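Local coordinates for protein (merozoite surface protein 1) (Plasmodium cynomolgi, PDB 1B9W), which forms the two EGF-like C-terminal domains of a merozoite surface antigen that is probably required for binding to and invading host erythrocytes, at residues H5-T10 with G24-R29. Numbering follows the deposited sequence.
Sequences HRCIDT and GTEEWR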
ATOM      1  N   HIS A   5       2.484  -0.661 -14.842  1.00 20.29           N
ATOM      2  CA  HIS A   5       2.055  -1.318 -13.580  1.00 17.82           C
ATOM      3  C   HIS A   5       0.704  -0.870 -13.073  1.00 21.08           C
ATOM      4  O   HIS A   5       0.258  -1.320 -11.994  1.00 18.96           O
ATOM      5  CB  HIS A   5       3.148  -1.051 -12.530  1.00 17.06           C
ATOM      6  CG  HIS A   5       4.460  -1.714 -12.820  1.00 16.31           C
ATOM      7  ND1 HIS A   5       4.693  -3.061 -12.653  1.00 18.78           N
ATOM      8  CD2 HIS A   5       5.622  -1.160 -13.252  1.00 16.54           C
ATOM      9  CE1 HIS A   5       5.954  -3.322 -12.959  1.00 19.04           C
ATOM     10  NE2 HIS A   5       6.518  -2.192 -13.329  1.00 16.20           N
ATOM     11  N   ARG A   6      -0.084  -0.129 -13.862  1.00 16.92           N
ATOM     12  CA  ARG A   6      -1.476   0.108 -13.514  1.00 17.42           C
ATOM     13  C   ARG A   6      -2.293  -1.141 -13.652  1.00 19.07           C
ATOM     14  O   ARG A   6      -2.183  -1.988 -14.558  1.00 16.83           O
ATOM     15  CB  ARG A   6      -2.046   1.232 -14.385  1.00 19.77           C
ATOM     16  CG  ARG A   6      -1.301   2.553 -14.203  1.00 27.17           C
ATOM     17  CD  ARG A   6      -1.955   3.575 -15.123  1.00 36.18           C
ATOM     18  NE  ARG A   6      -1.575   4.948 -14.868  1.00 43.53           N
ATOM     19  CZ  ARG A   6      -1.094   5.755 -15.813  1.00 51.70           C
ATOM     20  NH1 ARG A   6      -0.931   5.327 -17.061  1.00 55.32           N
ATOM     21  NH2 ARG A   6      -0.784   7.004 -15.491  1.00 55.00           N
ATOM     22  N   CYS A   7      -3.269  -1.318 -12.727  1.00 15.87           N
ATOM     23  CA  CYS A   7      -4.094  -2.520 -12.817  1.00 11.22           C
ATOM     24  C   CYS A   7      -5.098  -2.377 -13.999  1.00 13.61           C
ATOM     25  O   CYS A   7      -5.615  -1.287 -14.169  1.00 15.82           O
ATOM     26  CB  CYS A   7      -4.860  -2.573 -11.459  1.00 15.99           C
ATOM     27  SG  CYS A   7      -3.555  -3.146 -10.296  1.00 14.18           S
ATOM     28  N   ILE A   8      -5.326  -3.506 -14.653  1.00 16.49           N
ATOM     29  CA  ILE A   8      -6.295  -3.501 -15.772  1.00 18.08           C
ATOM     30  C   ILE A   8      -7.238  -4.653 -15.644  1.00 18.52           C
ATOM     31  O   ILE A   8      -8.248  -4.711 -16.365  1.00 21.55           O
ATOM     32  CB  ILE A   8      -5.517  -3.609 -17.130  1.00 15.58           C
ATOM     33  CG1 ILE A   8      -4.563  -4.773 -17.135  1.00 17.57           C
ATOM     34  CG2 ILE A   8      -4.855  -2.244 -17.327  1.00 18.78           C
ATOM     35  CD1 ILE A   8      -3.876  -5.033 -18.493  1.00 20.60           C
ATOM     36  N   ASP A   9      -7.023  -5.568 -14.682  1.00 16.05           N
ATOM     37  CA  ASP A   9      -7.919  -6.692 -14.552  1.00 15.22           C
ATOM     38  C   ASP A   9      -8.842  -6.610 -13.322  1.00 19.84           C
ATOM     39  O   ASP A   9      -9.782  -7.376 -13.228  1.00 23.34           O
ATOM     40  CB  ASP A   9      -7.136  -8.003 -14.427  1.00 18.57           C
ATOM     41  CG  ASP A   9      -6.453  -8.435 -15.725  1.00 27.68           C
ATOM     42  OD1 ASP A   9      -7.089  -8.206 -16.772  1.00 26.23           O
ATOM     43  OD2 ASP A   9      -5.353  -9.010 -15.669  1.00 23.52           O
ATOM     44  N   THR A  10      -8.486  -5.760 -12.381  1.00 18.57           N
ATOM     45  CA  THR A  10      -9.199  -5.763 -11.077  1.00 16.00           C
ATOM     46  C   THR A  10     -10.066  -4.544 -10.954  1.00 12.42           C
ATOM     47  O   THR A  10      -9.694  -3.409 -11.232  1.00 14.74           O
ATOM     48  CB  THR A  10      -8.080  -5.682  -9.993  1.00 15.87           C
ATOM     49  OG1 THR A  10      -7.269  -6.841 -10.152  1.00 15.85           O
ATOM     50  CG2 THR A  10      -8.735  -5.677  -8.596  1.00 19.90           C
ATOM     51  N   GLY A  24       1.916 -10.697 -14.176  1.00 21.46           N
ATOM     52  CA  GLY A  24       0.544 -10.483 -14.608  1.00 24.28           C
ATOM     53  C   GLY A  24      -0.452 -10.453 -13.455  1.00 25.90           C
ATOM     54  O   GLY A  24      -1.652 -10.283 -13.719  1.00 26.80           O
ATOM     55  N   THR A  25       0.016 -10.719 -12.233  1.00 21.75           N
ATOM     56  CA  THR A  25      -0.944 -10.711 -11.107  1.00 17.29           C
ATOM     57  C   THR A  25      -1.138  -9.285 -10.635  1.00 13.18           C
ATOM     58  O   THR A  25      -0.289  -8.418 -10.862  1.00 14.55           O
ATOM     59  CB  THR A  25      -0.423 -11.531  -9.909  1.00 21.03           C
ATOM     60  OG1 THR A  25       0.780 -10.904  -9.450  1.00 20.92           O
ATOM     61  CG2 THR A  25      -0.157 -12.979 -10.228  1.00 25.15           C
ATOM     62  N   GLU A  26      -2.260  -9.001  -9.956  1.00 11.70           N
ATOM     63  CA  GLU A  26      -2.500  -7.669  -9.484  1.00 10.55           C
ATOM     64  C   GLU A  26      -2.801  -7.764  -7.938  1.00 11.55           C
ATOM     65  O   GLU A  26      -3.515  -8.695  -7.606  1.00 16.22           O
ATOM     66  CB  GLU A  26      -3.770  -7.100 -10.159  1.00 15.97           C
ATOM     67  CG  GLU A  26      -3.330  -6.821 -11.632  1.00 15.96           C
ATOM     68  CD  GLU A  26      -4.401  -6.156 -12.463  1.00 19.00           C
ATOM     69  OE1 GLU A  26      -5.566  -5.993 -12.050  1.00 17.59           O
ATOM     70  OE2 GLU A  26      -3.970  -5.735 -13.586  1.00 17.60           O
ATOM     71  N   GLU A  27      -2.321  -6.737  -7.287  1.00 12.46           N
ATOM     72  CA  GLU A  27      -2.659  -6.772  -5.801  1.00 13.63           C
ATOM     73  C   GLU A  27      -3.146  -5.397  -5.478  1.00 11.47           C
ATOM     74  O   GLU A  27      -2.536  -4.394  -5.790  1.00 13.63           O
ATOM     75  CB  GLU A  27      -1.379  -7.095  -5.021  1.00 16.08           C
ATOM     76  CG  GLU A  27      -1.730  -7.104  -3.496  1.00 19.50           C
ATOM     77  CD  GLU A  27      -0.479  -7.308  -2.673  1.00 26.32           C
ATOM     78  OE1 GLU A  27       0.606  -7.586  -3.219  1.00 22.10           O
ATOM     79  OE2 GLU A  27      -0.599  -7.231  -1.422  1.00 22.67           O
ATOM     80  N   TRP A  28      -4.297  -5.316  -4.751  1.00 10.96           N
ATOM     81  CA  TRP A  28      -4.768  -4.040  -4.295  1.00 10.05           C
ATOM     82  C   TRP A  28      -4.562  -4.021  -2.707  1.00 10.99           C
ATOM     83  O   TRP A  28      -4.555  -5.101  -2.154  1.00 11.64           O
ATOM     84  CB  TRP A  28      -6.246  -3.825  -4.612  1.00 12.49           C
ATOM     85  CG  TRP A  28      -7.212  -4.871  -4.154  1.00 16.99           C
ATOM     86  CD1 TRP A  28      -7.638  -5.993  -4.807  1.00 15.77           C
ATOM     87  CD2 TRP A  28      -7.915  -4.876  -2.890  1.00 14.04           C
ATOM     88  NE1 TRP A  28      -8.548  -6.697  -4.059  1.00 19.32           N
ATOM     89  CE2 TRP A  28      -8.710  -6.008  -2.857  1.00 16.39           C
ATOM     90  CE3 TRP A  28      -7.872  -3.979  -1.797  1.00 19.01           C
ATOM     91  CZ2 TRP A  28      -9.514  -6.351  -1.759  1.00 18.29           C
ATOM     92  CZ3 TRP A  28      -8.695  -4.304  -0.700  1.00 15.06           C
ATOM     93  CH2 TRP A  28      -9.466  -5.467  -0.701  1.00 13.74           C
ATOM     94  N   ARG A  29      -4.293  -2.824  -2.281  1.00 13.00           N
ATOM     95  CA  ARG A  29      -4.062  -2.618  -0.820  1.00 15.50           C
ATOM     96  C   ARG A  29      -4.759  -1.343  -0.423  1.00 15.18           C
ATOM     97  O   ARG A  29      -4.778  -0.309  -1.125  1.00 14.74           O
ATOM     98  CB  ARG A  29      -2.561  -2.389  -0.577  1.00 10.35           C
ATOM     99  CG  ARG A  29      -1.742  -3.666  -0.812  1.00 11.89           C
ATOM    100  CD  ARG A  29      -0.259  -3.339  -0.535  1.00 12.21           C
ATOM    101  NE  ARG A  29       0.492  -4.589  -0.749  1.00 12.93           N
ATOM    102  CZ  ARG A  29       1.805  -4.699  -0.847  1.00 11.01           C
ATOM    103  NH1 ARG A  29       2.633  -3.686  -0.744  1.00 16.91           N
ATOM    104  NH2 ARG A  29       2.294  -5.923  -1.036  1.00 17.77           N
TER
HETATM  105  O   HOH W   1      -4.369 -10.088 -13.293  1.00 28.12           O
HETATM  106  O   HOH W   2      -6.387  -8.027  -7.709  1.00 39.61           O
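The E26 carboxylate is sandwiched between C7 and D9: C7 SG lies over one face, 3.8 Å from E26 CD, and D9 CB over the other, 3.5 Å from E26 OE1. Donors from the 5-10 loop gather around its rim. I8 N gives a nearly straight bond to OE2 of E26 (2.8 Å, 168°), meeting it on the syn side somewhat out of plane, while D9 N reaches OE1 of E26, also syn, at 3.0 Å and more bent (142°), with a weak second branch to OE2. The hydroxyl T10 OG1 donates to the anti lone pair of E26 OE1 at 2.7 Å. The glutamate chain is extended (chi2 -176°), which carries CD out from the strand to the loop backbone. The neighbouring acids D9 and E26 are both salt-bridged to R20 NH1, which probably offsets their repulsion. A water joins T10 OG1 to E26 O and another joins D9 OD2 to G24 O, while T10 CG2 packs obliquely on the W28 ring, 4.0 Å from CD1. C7 is disulfide-bonded to C18 on strand 16-20, the antiparallel partner of 26-30. One glutamate thus ties the N-terminal loop to the two-stranded hairpin of the first EGF-like domain.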